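PDB 5I1V: CrmK from Actinoalloteichus sp. WH1-2216-6, which probably acts as an FAD-dependent oxidase, with its flavin covalently bound, in the recycling of shunt products during caerulomycin biosynthesis. Local coordinates for residues A[45-50]-A[55-60]; A[67-72]-A[492-497]. All blocks are in the same frame, centred on the assembly; numbering follows the deposited sequence.

Interaction 1: A[45-50]-A[55-60]; sequences EAVSEA and KRLTVR. With FAD (flavin-adenine dinucleotide), chain E.
Helix 40-52 of the flavin-binding domain packs on strand 57-60, whose far end reaches the FAD site. Ala50 on the helix meets Lys55, just before the strand, and Leu57, its first residue. The amide N of Lys55 bonds the carbonyl O of Ala50 at 2.9 Å. The bond is bent, with 134° at the hydrogen. Beside it Leu57 points toward the helix. Its CG stands anti to the backbone N (chi1 -175°), which brings CD1 to within 3.6 Å of Ala50 CB. The same methyl lies 4.0 Å from Ala46 O and 4.3 Å from Val47 CG2, so it touches three helix residues, Ala46 through its carbonyl O. Lys55 packs through CB, while its extended chain leads NZ away to a salt bridge with Glu32. Further along the strand, Val59 turns to the cofactor. Its carbonyl O accepts a hydrogen bond from the ribose hydroxyl O2B of FAD at 2.6 Å, and its CG1 lies 3.7 Å from adenine C5A. The strand runs nearly antiparallel to the helix axis (156°). Strands 33-36 and 57-60 are parallel in one sheet, and helix 40-52 joins them in a beta-alpha-beta crossover. This is in keeping with the FAD-binding domain of PCMH-type flavoenzymes, with Val59 at the adenosine end of FAD.

Interaction 2: A[67-72]-A[492-497]; sequences EAFVAS and RHAFSI. With FAD (flavin-adenine dinucleotide), chain E.
Phe69 and His493 lie face to face in an offset stack. Their ring centroids are 4.0 Å apart and their planes are only 10° from parallel. His493 ND1 sits over the centre of the phenyl ring, 3.5 Å from Phe69 CD2. The CB of Phe69 also lies over the imidazole face as a CH-pi contact. Past the stack, the far end of the phenyl ring meets the turn that His493 begins. Phe69 CZ is 3.8 Å from Phe495 CB, and Phe69 CE1 is 4.1 Å from Ala494 CB. Glu67 CB lies against the opposite face of the phenyl ring, toward the rim. The imidazole is sandwiched as well, with Ser496 CB over its second face.

His493 CG sits between the backbone N and the carbonyl carbon (chi1 55°), which folds the ring back over its own type I beta turn. There ND1 accepts the amide N-H of Phe495 at 3.1 Å, and NE2 bonds the carbonyl O of Gly191. These two bonds fix the ring's rotation. Trp466 stacks on the ring of Phe495. Ribose atom O3B of FAD lies near the edge of the Phe69 ring, 3.7 Å from Phe69 CB, and 3.8 Å from His493 CD2. With an alanine in place of His493, the Phe69 face is likely to lose its stacking partner, and the Phe495 amide and Gly191 carbonyl their side-chain mates. With ND1 accepting the N-H of Phe495 and NE2 bonded to the Gly191 carbonyl, the pattern is consistent with a neutral imidazole carrying its proton on NE2.

How the interactions relate
Interaction 1 closes before interaction 2 opens along the chain, and their centres lie 14 Å apart. The two contacts touch directly. Arg56 NH2 is 2.6 Å from Arg492 O, a probable hydrogen bond that ties Arg56, just before strand 57-60, to segment 492-497. Thr58 OG1 is 2.8 Å from Val70 O, probably a second such bond, this time to segment 67-72. Both contacts reach the adenosine ribose of FAD. Interaction 1 binds O2B through a backbone carbonyl, while interaction 2 meets O3B through Phe69 and His493 and O2B through Val70. Val70 CG2 lies 3.6 Å from Val59 O, so Val59 and Val70 meet beside the ribose.

Interaction 1: A[45-50]-A[55-60]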
ATOM      1  N   GLU A  45     -10.806  17.097  24.339  1.00 18.38           N
ATOM      2  CA  GLU A  45     -10.328  18.468  24.416  1.00 23.52           C
ATOM      3  C   GLU A  45     -10.494  19.209  23.108  1.00 22.10           C
ATOM      4  O   GLU A  45     -10.943  20.351  23.100  1.00 21.84           O
ATOM      5  CB  GLU A  45      -8.874  18.492  24.856  1.00 30.29           C
ATOM      6  CG  GLU A  45      -8.365  19.832  25.324  1.00 39.06           C
ATOM      7  CD  GLU A  45      -6.864  19.790  25.635  1.00 47.55           C
ATOM      8  OE1 GLU A  45      -6.341  18.730  26.107  1.00 50.84           O
ATOM      9  OE2 GLU A  45      -6.203  20.816  25.373  1.00 51.10           O
ATOM     10  N   ALA A  46     -10.217  18.539  21.999  1.00 19.44           N
ATOM     11  CA  ALA A  46     -10.382  19.167  20.699  1.00 20.82           C
ATOM     12  C   ALA A  46     -11.824  19.519  20.447  1.00 21.05           C
ATOM     13  O   ALA A  46     -12.132  20.623  20.016  1.00 20.70           O
ATOM     14  CB  ALA A  46      -9.874  18.249  19.607  1.00 21.30           C
ATOM     15  N   VAL A  47     -12.729  18.595  20.748  1.00 18.76           N
ATOM     16  CA  VAL A  47     -14.125  18.843  20.538  1.00 18.56           C
ATOM     17  C   VAL A  47     -14.662  19.956  21.445  1.00 20.33           C
ATOM     18  O   VAL A  47     -15.455  20.790  21.002  1.00 20.91           O
ATOM     19  CB  VAL A  47     -14.919  17.534  20.707  1.00 19.30           C
ATOM     20  CG1 VAL A  47     -16.423  17.758  20.685  1.00 21.02           C
ATOM     21  CG2 VAL A  47     -14.544  16.580  19.613  1.00 19.20           C
ATOM     22  N   SER A  48     -14.282  19.910  22.722  1.00 20.40           N
ATOM     23  CA  SER A  48     -14.708  20.879  23.708  1.00 24.53           C
ATOM     24  C   SER A  48     -14.296  22.320  23.318  1.00 24.16           C
ATOM     25  O   SER A  48     -15.114  23.223  23.403  1.00 23.31           O
ATOM     26  CB  SER A  48     -14.190  20.475  25.080  1.00 27.63           C
ATOM     27  OG  SER A  48     -14.566  21.476  25.995  1.00 37.75           O
ATOM     28  N   GLU A  49     -13.107  22.493  22.753  1.00 24.62           N
ATOM     29  CA  GLU A  49     -12.677  23.795  22.212  1.00 25.97           C
ATOM     30  C   GLU A  49     -13.597  24.286  21.093  1.00 25.80           C
ATOM     31  O   GLU A  49     -14.037  25.463  21.111  1.00 24.52           O
ATOM     32  CB  GLU A  49     -11.234  23.720  21.715  1.00 27.97           C
ATOM     33  CG  GLU A  49     -10.222  23.566  22.854  1.00 31.24           C
ATOM     34  CD  GLU A  49      -8.814  23.139  22.382  1.00 35.93           C
ATOM     35  OE1 GLU A  49      -8.604  22.814  21.187  1.00 38.62           O
ATOM     36  OE2 GLU A  49      -7.905  23.113  23.229  1.00 38.12           O
ATOM     37  N   ALA A  50     -13.877  23.405  20.131  1.00 23.42           N
ATOM     38  CA  ALA A  50     -14.667  23.755  18.982  1.00 24.05           C
ATOM     39  C   ALA A  50     -16.096  24.050  19.408  1.00 23.22           C
ATOM     40  O   ALA A  50     -16.677  25.074  19.019  1.00 24.09           O
ATOM     41  CB  ALA A  50     -14.607  22.672  17.918  1.00 24.74           C
ATOM     42  N   LYS A  55     -17.248  26.670  16.634  1.00 24.56           N
ATOM     43  CA  LYS A  55     -16.526  26.259  15.395  1.00 24.88           C
ATOM     44  C   LYS A  55     -17.058  25.006  14.789  1.00 24.77           C
ATOM     45  O   LYS A  55     -17.430  24.048  15.485  1.00 27.81           O
ATOM     46  CB  LYS A  55     -15.042  26.014  15.699  1.00 27.38           C
ATOM     47  CG  LYS A  55     -14.396  27.210  16.334  1.00 30.19           C
ATOM     48  CD  LYS A  55     -12.889  27.122  16.452  1.00 32.71           C
ATOM     49  CE  LYS A  55     -12.390  28.544  16.706  1.00 33.54           C
ATOM     50  NZ  LYS A  55     -10.952  28.563  17.007  1.00 37.66           N
ATOM     51  N   ARG A  56     -17.036  24.963  13.463  1.00 22.30           N
ATOM     52  CA  ARG A  56     -17.485  23.785  12.740  1.00 21.49           C
ATOM     53  C   ARG A  56     -16.333  22.762  12.724  1.00 21.19           C
ATOM     54  O   ARG A  56     -15.258  23.072  12.211  1.00 18.21           O
ATOM     55  CB  ARG A  56     -17.832  24.233  11.318  1.00 23.25           C
ATOM     56  CG  ARG A  56     -18.209  23.120  10.384  1.00 24.80           C
ATOM     57  CD  ARG A  56     -19.574  22.521  10.742  1.00 28.41           C
ATOM     58  NE  ARG A  56     -19.693  21.253  10.029  1.00 28.19           N
ATOM     59  CZ  ARG A  56     -19.856  21.168   8.711  1.00 31.27           C
ATOM     60  NH1 ARG A  56     -19.986  22.264   7.958  1.00 31.60           N
ATOM     61  NH2 ARG A  56     -19.907  19.970   8.132  1.00 33.43           N
ATOM     62  N   LEU A  57     -16.594  21.555  13.245  1.00 20.10           N
ATOM     63  CA  LEU A  57     -15.622  20.524  13.393  1.00 19.97           C
ATOM     64  C   LEU A  57     -16.007  19.294  12.587  1.00 19.73           C
ATOM     65  O   LEU A  57     -17.194  18.912  12.551  1.00 19.01           O
ATOM     66  CB  LEU A  57     -15.502  20.171  14.870  1.00 20.85           C
ATOM     67  CG  LEU A  57     -14.394  19.160  15.209  1.00 23.63           C
ATOM     68  CD1 LEU A  57     -13.696  19.496  16.517  1.00 25.62           C
ATOM     69  CD2 LEU A  57     -15.019  17.774  15.282  1.00 25.28           C
ATOM     70  N   THR A  58     -15.020  18.706  11.909  1.00 17.85           N
ATOM     71  CA  THR A  58     -15.201  17.385  11.330  1.00 17.58           C
ATOM     72  C   THR A  58     -14.009  16.524  11.693  1.00 17.00           C
ATOM     73  O   THR A  58     -12.920  17.024  12.059  1.00 17.40           O
ATOM     74  CB  THR A  58     -15.327  17.418   9.798  1.00 18.83           C
ATOM     75  OG1 THR A  58     -14.173  18.087   9.247  1.00 20.92           O
ATOM     76  CG2 THR A  58     -16.676  18.140   9.331  1.00 19.96           C
ATOM     77  N   VAL A  59     -14.209  15.227  11.537  1.00 15.85           N
ATOM     78  CA  VAL A  59     -13.218  14.236  11.834  1.00 18.13           C
ATOM     79  C   VAL A  59     -12.788  13.463  10.600  1.00 16.64           C
ATOM     80  O   VAL A  59     -13.596  13.082   9.787  1.00 16.93           O
ATOM     81  CB  VAL A  59     -13.793  13.188  12.778  1.00 22.00           C
ATOM     82  CG1 VAL A  59     -12.729  12.196  13.211  1.00 21.64           C
ATOM     83  CG2 VAL A  59     -14.411  13.900  13.957  1.00 25.47           C
ATOM     84  N   ARG A  60     -11.495  13.221  10.497  1.00 16.30           N
ATOM     85  CA  ARG A  60     -10.986  12.393   9.442  1.00 19.05           C
ATOM     86  C   ARG A  60     -10.252  11.181  10.037  1.00 18.52           C
ATOM     87  O   ARG A  60      -9.451  11.371  10.930  1.00 19.64           O
ATOM     88  CB  ARG A  60      -9.962  13.147   8.696  1.00 21.98           C
ATOM     89  CG  ARG A  60      -9.558  12.364   7.467  1.00 26.66           C
ATOM     90  CD  ARG A  60      -8.366  12.943   6.894  1.00 29.61           C
ATOM     91  NE  ARG A  60      -8.709  14.068   6.067  1.00 35.39           N
ATOM     92  CZ  ARG A  60      -7.981  15.180   6.061  1.00 35.56           C
ATOM     93  NH1 ARG A  60      -6.923  15.312   6.936  1.00 29.85           N
ATOM     94  NH2 ARG A  60      -8.321  16.154   5.197  1.00 34.98           N
TER
HETATM   95  PA  FAD E 600     -12.962   9.694   6.044  1.00 17.22           P
HETATM   96  O1A FAD E 600     -12.949  10.488   4.761  1.00 15.45           O
HETATM   97  O2A FAD E 600     -11.871  10.017   7.022  1.00 14.76           O
HETATM   98  O5B FAD E 600     -14.366   9.810   6.738  1.00 16.74           O
HETATM   99  C5B FAD E 600     -15.571   9.360   6.127  1.00 16.98           C
HETATM  100  C4B FAD E 600     -16.765   9.998   6.851  1.00 16.83           C
HETATM  101  O4B FAD E 600     -16.801   9.422   8.173  1.00 17.68           O
HETATM  102  C3B FAD E 600     -16.733  11.492   7.090  1.00 17.71           C
HETATM  103  O3B FAD E 600     -18.067  11.949   7.223  1.00 20.41           O
HETATM  104  C2B FAD E 600     -16.048  11.620   8.422  1.00 16.90           C
HETATM  105  O2B FAD E 600     -16.132  12.879   9.097  1.00 18.02           O
HETATM  106  C1B FAD E 600     -16.602  10.399   9.167  1.00 16.12           C
HETATM  107  N9A FAD E 600     -15.619   9.843  10.130  1.00 15.71           N
HETATM  108  C8A FAD E 600     -14.321   9.465   9.923  1.00 15.31           C
HETATM  109  N7A FAD E 600     -13.739   9.114  11.116  1.00 15.00           N
HETATM  110  C5A FAD E 600     -14.675   9.269  12.029  1.00 14.11           C
HETATM  111  C6A FAD E 600     -14.692   9.039  13.452  1.00 15.12           C
HETATM  112  N6A FAD E 600     -13.589   8.560  13.995  1.00 14.87           N
HETATM  113  N1A FAD E 600     -15.827   9.317  14.102  1.00 15.51           N
HETATM  114  C2A FAD E 600     -16.915   9.829  13.490  1.00 16.59           C
HETATM  115  N3A FAD E 600     -16.997  10.017  12.148  1.00 16.01           N
HETATM  116  C4A FAD E 600     -15.865   9.796  11.433  1.00 14.81           C
HETATM  117  N1  FAD E 600     -16.373   0.426   1.726  1.00 25.95           N
HETATM  118  C2  FAD E 600     -16.742  -0.869   1.860  1.00 29.03           C
HETATM  119  O2  FAD E 600     -17.689  -1.170   2.597  1.00 30.05           O
HETATM  120  N3  FAD E 600     -16.118  -1.882   1.221  1.00 29.79           N
HETATM  121  C4  FAD E 600     -15.113  -1.716   0.371  1.00 25.46           C
HETATM  122  O4  FAD E 600     -14.547  -2.692  -0.164  1.00 25.44           O
HETATM  123  C4X FAD E 600     -14.629  -0.358   0.164  1.00 25.81           C
HETATM  124  N5  FAD E 600     -13.600  -0.109  -0.690  1.00 26.47           N
HETATM  125  C5X FAD E 600     -13.118   1.141  -0.772  1.00 25.88           C
HETATM  126  C6  FAD E 600     -11.964   1.392  -1.513  1.00 26.68           C
HETATM  127  C7  FAD E 600     -11.413   2.665  -1.656  1.00 25.67           C
HETATM  128  C7M FAD E 600     -10.136   2.857  -2.483  1.00 26.17           C
HETATM  129  C8  FAD E 600     -12.112   3.771  -0.967  1.00 23.51           C
HETATM  130  C8M FAD E 600     -11.617   5.187  -1.074  1.00 22.91           C
HETATM  131  C9  FAD E 600     -13.276   3.552  -0.221  1.00 23.02           C
HETATM  132  C9A FAD E 600     -13.805   2.269  -0.094  1.00 23.36           C
HETATM  133  N10 FAD E 600     -14.955   2.014   0.662  1.00 21.51           N
HETATM  134  C10 FAD E 600     -15.367   0.707   0.848  1.00 24.11           C
HETATM  135  C1' FAD E 600     -15.814   3.094   1.147  1.00 19.85           C
HETATM  136  C2' FAD E 600     -15.454   3.464   2.550  1.00 18.81           C
HETATM  137  O2' FAD E 600     -16.044   2.526   3.428  1.00 21.00           O
HETATM  138  C3' FAD E 600     -15.861   4.857   2.898  1.00 18.22           C
HETATM  139  O3' FAD E 600     -15.219   5.773   1.968  1.00 17.92           O
HETATM  140  C4' FAD E 600     -15.521   5.195   4.365  1.00 18.50           C
HETATM  141  O4' FAD E 600     -16.451   6.186   4.802  1.00 19.37           O
HETATM  142  C5' FAD E 600     -14.093   5.690   4.485  1.00 18.50           C
HETATM  143  O5' FAD E 600     -13.808   5.898   5.868  1.00 17.14           O
HETATM  144  P   FAD E 600     -12.513   6.759   6.179  1.00 17.24           P
HETATM  145  O1P FAD E 600     -11.351   6.245   5.411  1.00 18.16           O
HETATM  146  O2P FAD E 600     -12.368   6.923   7.659  1.00 17.95           O
HETATM  147  O3P FAD E 600     -12.927   8.188   5.536  1.00 17.24           O

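Interaction 2: A[67-72]-A[492-497]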
ATOM      1  N   GLU A  67     -17.199  12.266  -0.876  1.00 22.37           N
ATOM      2  CA  GLU A  67     -17.663  13.651  -1.000  1.00 22.62           C
ATOM      3  C   GLU A  67     -16.885  14.538  -0.039  1.00 23.38           C
ATOM      4  O   GLU A  67     -16.001  14.051   0.652  1.00 23.74           O
ATOM      5  CB  GLU A  67     -19.139  13.738  -0.650  1.00 23.51           C
ATOM      6  CG  GLU A  67     -20.068  13.049  -1.617  1.00 23.33           C
ATOM      7  CD  GLU A  67     -20.227  13.777  -2.964  1.00 27.39           C
ATOM      8  OE1 GLU A  67     -21.130  13.367  -3.719  1.00 25.31           O
ATOM      9  OE2 GLU A  67     -19.481  14.742  -3.274  1.00 27.53           O
ATOM     10  N   ALA A  68     -17.236  15.810   0.012  1.00 21.96           N
ATOM     11  CA  ALA A  68     -16.511  16.810   0.772  1.00 23.48           C
ATOM     12  C   ALA A  68     -17.028  16.904   2.217  1.00 22.05           C
ATOM     13  O   ALA A  68     -17.085  17.981   2.784  1.00 25.40           O
ATOM     14  CB  ALA A  68     -16.662  18.178   0.127  1.00 25.00           C
ATOM     15  N   PHE A  69     -17.399  15.796   2.812  1.00 22.06           N
ATOM     16  CA  PHE A  69     -18.002  15.843   4.147  1.00 21.04           C
ATOM     17  C   PHE A  69     -17.010  16.308   5.163  1.00 21.78           C
ATOM     18  O   PHE A  69     -17.379  16.952   6.129  1.00 23.51           O
ATOM     19  CB  PHE A  69     -18.503  14.464   4.530  1.00 22.76           C
ATOM     20  CG  PHE A  69     -19.634  13.969   3.670  1.00 22.87           C
ATOM     21  CD1 PHE A  69     -20.274  14.811   2.784  1.00 25.85           C
ATOM     22  CD2 PHE A  69     -20.105  12.692   3.819  1.00 25.61           C
ATOM     23  CE1 PHE A  69     -21.338  14.370   2.042  1.00 26.94           C
ATOM     24  CE2 PHE A  69     -21.194  12.237   3.082  1.00 25.67           C
ATOM     25  CZ  PHE A  69     -21.795  13.089   2.181  1.00 25.90           C
ATOM     26  N   VAL A  70     -15.746  15.952   4.980  1.00 20.20           N
ATOM     27  CA  VAL A  70     -14.717  16.364   5.974  1.00 19.01           C
ATOM     28  C   VAL A  70     -14.179  17.753   5.602  1.00 20.14           C
ATOM     29  O   VAL A  70     -13.976  18.591   6.454  1.00 19.22           O
ATOM     30  CB  VAL A  70     -13.551  15.350   6.008  1.00 18.42           C
ATOM     31  CG1 VAL A  70     -12.454  15.803   6.972  1.00 20.17           C
ATOM     32  CG2 VAL A  70     -13.968  13.916   6.312  1.00 18.29           C
ATOM     33  N   ALA A  71     -13.975  17.968   4.301  1.00 22.15           N
ATOM     34  CA  ALA A  71     -13.134  19.013   3.736  1.00 24.63           C
ATOM     35  C   ALA A  71     -13.889  20.232   3.158  1.00 27.76           C
ATOM     36  O   ALA A  71     -13.271  21.122   2.615  1.00 31.29           O
ATOM     37  CB  ALA A  71     -12.225  18.394   2.663  1.00 24.26           C
ATOM     38  N   SER A  72     -15.202  20.304   3.332  1.00 28.02           N
ATOM     39  CA  SER A  72     -15.961  21.536   3.092  1.00 32.20           C
ATOM     40  C   SER A  72     -15.203  22.816   3.468  1.00 28.92           C
ATOM     41  O   SER A  72     -14.662  22.885   4.555  1.00 25.86           O
ATOM     42  CB  SER A  72     -17.267  21.497   3.908  1.00 32.57           C
ATOM     43  OG  SER A  72     -18.309  21.072   3.094  1.00 44.30           O
ATOM     44  N   ARG A 492     -22.098  17.347  11.576  1.00 21.48           N
ATOM     45  CA  ARG A 492     -22.954  17.417  10.438  1.00 23.26           C
ATOM     46  C   ARG A 492     -22.162  17.550   9.134  1.00 23.18           C
ATOM     47  O   ARG A 492     -20.947  17.829   9.151  1.00 23.00           O
ATOM     48  CB  ARG A 492     -23.918  18.570  10.639  1.00 26.27           C
ATOM     49  CG  ARG A 492     -23.269  19.956  10.615  1.00 27.43           C
ATOM     50  CD  ARG A 492     -24.262  21.071  10.982  1.00 29.43           C
ATOM     51  NE  ARG A 492     -23.583  22.361  11.062  1.00 29.01           N
ATOM     52  CZ  ARG A 492     -22.922  22.830  12.131  1.00 31.28           C
ATOM     53  NH1 ARG A 492     -22.853  22.154  13.289  1.00 27.48           N
ATOM     54  NH2 ARG A 492     -22.347  24.023  12.062  1.00 32.15           N
ATOM     55  N   HIS A 493     -22.871  17.307   8.038  1.00 20.50           N
ATOM     56  CA  HIS A 493     -22.370  17.374   6.678  1.00 22.32           C
ATOM     57  C   HIS A 493     -23.575  17.280   5.741  1.00 22.46           C
ATOM     58  O   HIS A 493     -24.710  17.198   6.225  1.00 21.74           O
ATOM     59  CB  HIS A 493     -21.289  16.323   6.382  1.00 20.68           C
ATOM     60  CG  HIS A 493     -21.679  14.903   6.657  1.00 19.31           C
ATOM     61  ND1 HIS A 493     -22.533  14.190   5.857  1.00 19.81           N
ATOM     62  CD2 HIS A 493     -21.211  14.028   7.576  1.00 20.22           C
ATOM     63  CE1 HIS A 493     -22.632  12.946   6.311  1.00 20.10           C
ATOM     64  NE2 HIS A 493     -21.815  12.819   7.340  1.00 20.29           N
ATOM     65  N   ALA A 494     -23.372  17.288   4.422  1.00 23.97           N
ATOM     66  CA  ALA A 494     -24.542  17.363   3.489  1.00 23.87           C
ATOM     67  C   ALA A 494     -25.495  16.194   3.698  1.00 25.88           C
ATOM     68  O   ALA A 494     -26.694  16.319   3.498  1.00 25.92           O
ATOM     69  CB  ALA A 494     -24.086  17.365   2.054  1.00 23.92           C
ATOM     70  N   PHE A 495     -24.968  15.031   4.048  1.00 23.46           N
ATOM     71  CA  PHE A 495     -25.804  13.863   4.275  1.00 22.47           C
ATOM     72  C   PHE A 495     -25.838  13.419   5.724  1.00 20.81           C
ATOM     73  O   PHE A 495     -26.059  12.263   5.989  1.00 21.33           O
ATOM     74  CB  PHE A 495     -25.346  12.709   3.405  1.00 24.42           C
ATOM     75  CG  PHE A 495     -25.805  12.776   1.960  1.00 26.53           C
ATOM     76  CD1 PHE A 495     -26.788  13.657   1.529  1.00 28.13           C
ATOM     77  CD2 PHE A 495     -25.307  11.864   1.043  1.00 27.48           C
ATOM     78  CE1 PHE A 495     -27.226  13.642   0.211  1.00 29.07           C
ATOM     79  CE2 PHE A 495     -25.750  11.859  -0.287  1.00 29.04           C
ATOM     80  CZ  PHE A 495     -26.702  12.740  -0.688  1.00 27.27           C
ATOM     81  N   SER A 496     -25.688  14.329   6.664  1.00 20.35           N
ATOM     82  CA  SER A 496     -25.778  13.942   8.055  1.00 20.47           C
ATOM     83  C   SER A 496     -27.224  13.714   8.464  1.00 22.03           C
ATOM     84  O   SER A 496     -28.129  14.294   7.875  1.00 21.89           O
ATOM     85  CB  SER A 496     -25.083  14.926   8.971  1.00 20.83           C
ATOM     86  OG  SER A 496     -25.645  16.220   8.953  1.00 20.28           O
ATOM     87  N   ILE A 497     -27.416  12.842   9.440  1.00 22.09           N
ATOM     88  CA  ILE A 497     -28.771  12.573   9.965  1.00 24.49           C
ATOM     89  C   ILE A 497     -29.323  13.896  10.485  1.00 26.47           C
ATOM     90  O   ILE A 497     -28.753  14.479  11.404  1.00 28.10           O
ATOM     91  CB  ILE A 497     -28.777  11.531  11.116  1.00 22.09           C
ATOM     92  CG1 ILE A 497     -28.054  10.210  10.743  1.00 23.01           C
ATOM     93  CG2 ILE A 497     -30.168  11.264  11.604  1.00 21.56           C
ATOM     94  CD1 ILE A 497     -28.573   9.594   9.510  1.00 25.56           C
TER
HETATM   95  PA  FAD E 600     -12.962   9.694   6.044  1.00 17.22           P
HETATM   96  O1A FAD E 600     -12.949  10.488   4.761  1.00 15.45           O
HETATM   97  O2A FAD E 600     -11.871  10.017   7.022  1.00 14.76           O
HETATM   98  O5B FAD E 600     -14.366   9.810   6.738  1.00 16.74           O
HETATM   99  C5B FAD E 600     -15.571   9.360   6.127  1.00 16.98           C
HETATM  100  C4B FAD E 600     -16.765   9.998   6.851  1.00 16.83           C
HETATM  101  O4B FAD E 600     -16.801   9.422   8.173  1.00 17.68           O
HETATM  102  C3B FAD E 600     -16.733  11.492   7.090  1.00 17.71           C
HETATM  103  O3B FAD E 600     -18.067  11.949   7.223  1.00 20.41           O
HETATM  104  C2B FAD E 600     -16.048  11.620   8.422  1.00 16.90           C
HETATM  105  O2B FAD E 600     -16.132  12.879   9.097  1.00 18.02           O
HETATM  106  C1B FAD E 600     -16.602  10.399   9.167  1.00 16.12           C
HETATM  107  N9A FAD E 600     -15.619   9.843  10.130  1.00 15.71           N
HETATM  108  C8A FAD E 600     -14.321   9.465   9.923  1.00 15.31           C
HETATM  109  N7A FAD E 600     -13.739   9.114  11.116  1.00 15.00           N
HETATM  110  C5A FAD E 600     -14.675   9.269  12.029  1.00 14.11           C
HETATM  111  C6A FAD E 600     -14.692   9.039  13.452  1.00 15.12           C
HETATM  112  N6A FAD E 600     -13.589   8.560  13.995  1.00 14.87           N
HETATM  113  N1A FAD E 600     -15.827   9.317  14.102  1.00 15.51           N
HETATM  114  C2A FAD E 600     -16.915   9.829  13.490  1.00 16.59           C
HETATM  115  N3A FAD E 600     -16.997  10.017  12.148  1.00 16.01           N
HETATM  116  C4A FAD E 600     -15.865   9.796  11.433  1.00 14.81           C
HETATM  117  N1  FAD E 600     -16.373   0.426   1.726  1.00 25.95           N
HETATM  118  C2  FAD E 600     -16.742  -0.869   1.860  1.00 29.03           C
HETATM  119  O2  FAD E 600     -17.689  -1.170   2.597  1.00 30.05           O
HETATM  120  N3  FAD E 600     -16.118  -1.882   1.221  1.00 29.79           N
HETATM  121  C4  FAD E 600     -15.113  -1.716   0.371  1.00 25.46           C
HETATM  122  O4  FAD E 600     -14.547  -2.692  -0.164  1.00 25.44           O
HETATM  123  C4X FAD E 600     -14.629  -0.358   0.164  1.00 25.81           C
HETATM  124  N5  FAD E 600     -13.600  -0.109  -0.690  1.00 26.47           N
HETATM  125  C5X FAD E 600     -13.118   1.141  -0.772  1.00 25.88           C
HETATM  126  C6  FAD E 600     -11.964   1.392  -1.513  1.00 26.68           C
HETATM  127  C7  FAD E 600     -11.413   2.665  -1.656  1.00 25.67           C
HETATM  128  C7M FAD E 600     -10.136   2.857  -2.483  1.00 26.17           C
HETATM  129  C8  FAD E 600     -12.112   3.771  -0.967  1.00 23.51           C
HETATM  130  C8M FAD E 600     -11.617   5.187  -1.074  1.00 22.91           C
HETATM  131  C9  FAD E 600     -13.276   3.552  -0.221  1.00 23.02           C
HETATM  132  C9A FAD E 600     -13.805   2.269  -0.094  1.00 23.36           C
HETATM  133  N10 FAD E 600     -14.955   2.014   0.662  1.00 21.51           N
HETATM  134  C10 FAD E 600     -15.367   0.707   0.848  1.00 24.11           C
HETATM  135  C1' FAD E 600     -15.814   3.094   1.147  1.00 19.85           C
HETATM  136  C2' FAD E 600     -15.454   3.464   2.550  1.00 18.81           C
HETATM  137  O2' FAD E 600     -16.044   2.526   3.428  1.00 21.00           O
HETATM  138  C3' FAD E 600     -15.861   4.857   2.898  1.00 18.22           C
HETATM  139  O3' FAD E 600     -15.219   5.773   1.968  1.00 17.92           O
HETATM  140  C4' FAD E 600     -15.521   5.195   4.365  1.00 18.50           C
HETATM  141  O4' FAD E 600     -16.451   6.186   4.802  1.00 19.37           O
HETATM  142  C5' FAD E 600     -14.093   5.690   4.485  1.00 18.50           C
HETATM  143  O5' FAD E 600     -13.808   5.898   5.868  1.00 17.14           O
HETATM  144  P   FAD E 600     -12.513   6.759   6.179  1.00 17.24           P
HETATM  145  O1P FAD E 600     -11.351   6.245   5.411  1.00 18.16           O
HETATM  146  O2P FAD E 600     -12.368   6.923   7.659  1.00 17.95           O
HETATM  147  O3P FAD E 600     -12.927   8.188   5.536  1.00 17.24           O